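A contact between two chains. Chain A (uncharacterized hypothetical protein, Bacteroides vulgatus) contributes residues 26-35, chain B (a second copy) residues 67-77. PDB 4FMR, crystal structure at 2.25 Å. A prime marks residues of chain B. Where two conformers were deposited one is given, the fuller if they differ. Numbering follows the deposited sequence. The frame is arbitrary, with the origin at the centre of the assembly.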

# COMPACT_ATOMS: atom_id res chain seq x y z
N GLN A 26 18.49 2.77 2.45
CA GLN A 26 17.52 3.81 2.71
C GLN A 26 17.56 4.81 1.58
O GLN A 26 18.64 5.31 1.25
CB GLN A 26 17.80 4.48 4.05
CG GLN A 26 16.81 5.57 4.40
CD GLN A 26 17.29 6.40 5.55
OE1 GLN A 26 18.38 6.96 5.54
NE2 GLN A 26 16.47 6.51 6.57
N LEU A 27 16.41 5.09 0.97
CA LEU A 27 16.31 6.07 -0.11
C LEU A 27 16.72 7.45 0.38
O LEU A 27 16.27 7.88 1.44
CB LEU A 27 14.88 6.13 -0.65
CG LEU A 27 14.69 6.84 -1.98
CD1 LEU A 27 15.25 6.01 -3.14
CD2 LEU A 27 13.21 7.14 -2.22
N GLU A 28 17.56 8.14 -0.39
CA GLU A 28 17.98 9.50 -0.05
C GLU A 28 16.79 10.49 -0.13
O GLU A 28 15.88 10.30 -0.96
CB GLU A 28 19.08 9.96 -1.00
CG GLU A 28 19.78 11.22 -0.51
CD GLU A 28 20.45 12.07 -1.56
OE1 GLU A 28 20.28 11.79 -2.77
OE2 GLU A 28 21.13 13.05 -1.16
N THR A 29 16.80 11.53 0.74
CA THR A 29 15.76 12.56 0.73
C THR A 29 15.98 13.47 -0.48
O THR A 29 17.05 14.09 -0.60
CB THR A 29 15.73 13.35 2.05
OG1 THR A 29 15.63 12.44 3.15
CG2 THR A 29 14.57 14.33 2.10
N THR A 30 15.02 13.52 -1.42
CA THR A 30 15.20 14.36 -2.60
C THR A 30 14.03 15.35 -2.77
O THR A 30 14.12 16.49 -2.29
CB THR A 30 15.42 13.55 -3.90
OG1 THR A 30 14.39 12.59 -4.05
CG2 THR A 30 16.79 12.87 -3.95
N ARG A 31 12.93 14.89 -3.40
CA ARG A 31 11.79 15.67 -3.83
C ARG A 31 10.46 14.98 -3.65
O ARG A 31 10.37 13.75 -3.72
CB ARG A 31 11.96 15.85 -5.35
CG ARG A 31 11.81 17.20 -5.93
CD ARG A 31 12.59 17.22 -7.24
NE ARG A 31 14.03 16.98 -7.03
CZ ARG A 31 14.68 15.88 -7.40
NH1 ARG A 31 14.05 14.91 -8.06
NH2 ARG A 31 15.98 15.76 -7.15
N SER A 32 9.42 15.78 -3.62
CA SER A 32 8.03 15.35 -3.57
C SER A 32 7.28 16.01 -4.73
O SER A 32 7.51 17.19 -5.02
CB SER A 32 7.41 15.71 -2.23
OG SER A 32 6.07 15.26 -2.23
N ILE A 33 6.44 15.26 -5.43
CA ILE A 33 5.71 15.87 -6.53
C ILE A 33 4.23 15.58 -6.33
O ILE A 33 3.84 14.52 -5.84
CB ILE A 33 6.23 15.50 -7.95
CG1 ILE A 33 5.95 14.02 -8.33
CG2 ILE A 33 7.73 15.88 -8.11
CD1 ILE A 33 5.93 13.81 -9.79
N ASP A 34 3.41 16.57 -6.62
CA ASP A 34 1.97 16.45 -6.47
C ASP A 34 1.32 16.58 -7.85
O ASP A 34 2.05 16.61 -8.85
CB ASP A 34 1.43 17.50 -5.47
CG ASP A 34 1.79 18.95 -5.77
OD1 ASP A 34 2.43 19.20 -6.82
OD2 ASP A 34 1.47 19.82 -4.92
N LYS A 35 -0.02 16.67 -7.91
CA LYS A 35 -0.78 16.75 -9.16
C LYS A 35 -0.35 17.94 -10.02
O LYS A 35 -0.27 17.77 -11.23
CB LYS A 35 -2.29 16.82 -8.88
CG LYS A 35 -2.90 15.43 -8.69
CD LYS A 35 -4.42 15.44 -8.63
CE LYS A 35 -4.95 15.57 -7.23
NZ LYS A 35 -6.42 15.40 -7.19
N GLU B 67 8.31 7.31 -13.84
CA GLU B 67 9.64 7.95 -13.95
C GLU B 67 10.04 8.67 -12.65
O GLU B 67 11.19 8.56 -12.23
CB GLU B 67 9.71 8.94 -15.13
CG GLU B 67 9.75 8.26 -16.50
CD GLU B 67 9.44 9.14 -17.70
OE1 GLU B 67 9.38 10.38 -17.56
OE2 GLU B 67 9.23 8.57 -18.80
N ALA B 68 9.09 9.39 -12.02
CA ALA B 68 9.29 10.14 -10.78
C ALA B 68 9.65 9.20 -9.64
O ALA B 68 10.60 9.45 -8.92
CB ALA B 68 8.03 10.92 -10.43
N LEU B 69 8.92 8.09 -9.50
CA LEU B 69 9.15 7.08 -8.47
C LEU B 69 10.50 6.39 -8.62
O LEU B 69 11.20 6.16 -7.62
CB LEU B 69 8.04 6.03 -8.52
CG LEU B 69 6.71 6.47 -7.96
CD1 LEU B 69 5.62 5.54 -8.40
CD2 LEU B 69 6.77 6.64 -6.44
N MSE B 70 10.85 6.07 -9.88
CA MSE B 70 12.08 5.34 -10.22
C MSE B 70 13.30 6.26 -10.19
O MSE B 70 14.41 5.77 -10.26
CB MSE B 70 11.92 4.63 -11.58
CG MSE B 70 10.97 3.42 -11.50
SE MSE B 70 11.53 2.21 -10.07
CE MSE B 70 10.14 2.52 -8.78
N ASN B 71 13.09 7.57 -9.97
CA ASN B 71 14.18 8.50 -9.78
C ASN B 71 14.13 9.05 -8.34
O ASN B 71 14.78 10.03 -8.02
CB ASN B 71 14.21 9.58 -10.87
CG ASN B 71 14.73 8.97 -12.16
OD1 ASN B 71 15.96 8.76 -12.32
ND2 ASN B 71 13.82 8.46 -13.01
N GLY B 72 13.44 8.33 -7.46
CA GLY B 72 13.47 8.55 -6.03
C GLY B 72 12.64 9.65 -5.44
O GLY B 72 12.86 10.04 -4.30
N GLU B 73 11.66 10.13 -6.20
CA GLU B 73 10.75 11.14 -5.70
C GLU B 73 9.54 10.47 -5.05
O GLU B 73 9.15 9.36 -5.43
CB GLU B 73 10.31 12.07 -6.84
CG GLU B 73 11.44 12.80 -7.56
CD GLU B 73 11.01 13.56 -8.82
OE1 GLU B 73 9.97 13.19 -9.40
OE2 GLU B 73 11.72 14.51 -9.22
N SER B 74 8.99 11.11 -4.03
CA SER B 74 7.73 10.64 -3.47
C SER B 74 6.64 11.27 -4.34
O SER B 74 6.78 12.42 -4.79
CB SER B 74 7.60 10.98 -1.99
OG SER B 74 7.83 12.35 -1.78
N VAL B 75 5.61 10.50 -4.68
CA VAL B 75 4.58 11.01 -5.58
C VAL B 75 3.24 10.97 -4.88
O VAL B 75 2.84 9.92 -4.38
CB VAL B 75 4.54 10.17 -6.90
CG1 VAL B 75 3.39 10.63 -7.84
CG2 VAL B 75 5.89 10.19 -7.63
N ASN B 76 2.52 12.08 -4.90
CA ASN B 76 1.20 12.17 -4.29
C ASN B 76 0.16 12.63 -5.31
O ASN B 76 0.36 13.65 -5.94
CB ASN B 76 1.22 13.15 -3.09
CG ASN B 76 -0.14 13.46 -2.49
OD1 ASN B 76 -0.96 12.57 -2.24
ND2 ASN B 76 -0.39 14.74 -2.22
N THR B 77 -0.94 11.89 -5.45
CA THR B 77 -2.11 12.27 -6.27
C THR B 77 -3.26 12.28 -5.25
O THR B 77 -3.02 12.03 -4.06
CB THR B 77 -2.30 11.31 -7.47
OG1 THR B 77 -2.75 10.04 -7.00
CG2 THR B 77 -1.04 11.15 -8.33
O HOH W 1 15.45 9.95 -3.47
O HOH W 2 12.19 11.63 -1.26

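The shortest direct polar contact between the stretches is a salt bridge. Arg31 NH1 lies 2.6 Å from Glu73′ OE2, and the hydrogen bond within it has an angle of 149° at the hydrogen. The carboxylate oxygen sits at the edge of the guanidinium, near its plane, where the N-H groups point. Opposite charges and good hydrogen-bond geometry therefore act together.

Next come three backbone hydrogen bonds, which join the two chains as parallel strands. Ser74′ N donates to Arg31 O at 3.0 Å. Ile33 N donates to Ser74′ O at 2.9 Å. Asn76′ N donates to Ile33 O at 2.9 Å, with the straightest angle of the three, 167°. The pattern is typical of parallel strands: Ser74′ uses both its N and its O, and so does Ile33, each reaching two residues across the gap. Ser32 pairs with Ser74′ and Ile33 with Val75′, their CA atoms 4.7 and 5.1 Å apart.

Weaker contacts support this ladder. Ser74′ OG makes a weak hydrogen bond to Arg31 O at 3.5 Å. CA-H...O contacts accompany the stronger bonds, and the one from Asp34 carries the pattern past the last of them. Ser32 CA is 3.4 Å from Ser74′ O, Val75′ CA is 3.6 Å from Ile33 O, and Asp34 CA is 3.3 Å from Asn76′ O.

Water extends the polar contact at the Gly72′ turn. Water 1 donates to Glu28 O at 2.6 Å and to Gly72′ O at 2.7 Å, bridging two carbonyls that cannot bond to each other directly. Thr30 OG1 also comes within 3.0 Å of Gly72′ O. Gly72′ has a positive phi of 80°, which favours glycine. Within chain B, Glu73′ N donates to Ala68′ O at 3.0 Å, tying Glu73′ back to the helix.

The side chains of the bridged residues divide between the faces of the sheet. Ser32 and Ser74′ share one face, with Ser32 CB 3.4 Å from Ser74′ OG. Ile33 and Val75′ share the other, where the packing is apolar. Ile33 CD1 lies 3.6 Å from Ala68′ CB on the helix, and Ile33 CG1 lies 3.9 Å from Val75′ CG2. Ile33 is buried, and the other stretch covers more of it than of any other residue here.

Packing continues at both ends. Leu27 points toward the turn, with CD2 3.6 Å from Gly72′ O. Beyond the last bridge, Lys35 CG packs 4.1 Å from Thr77′ CA. Together the two stretches bury 613 Å².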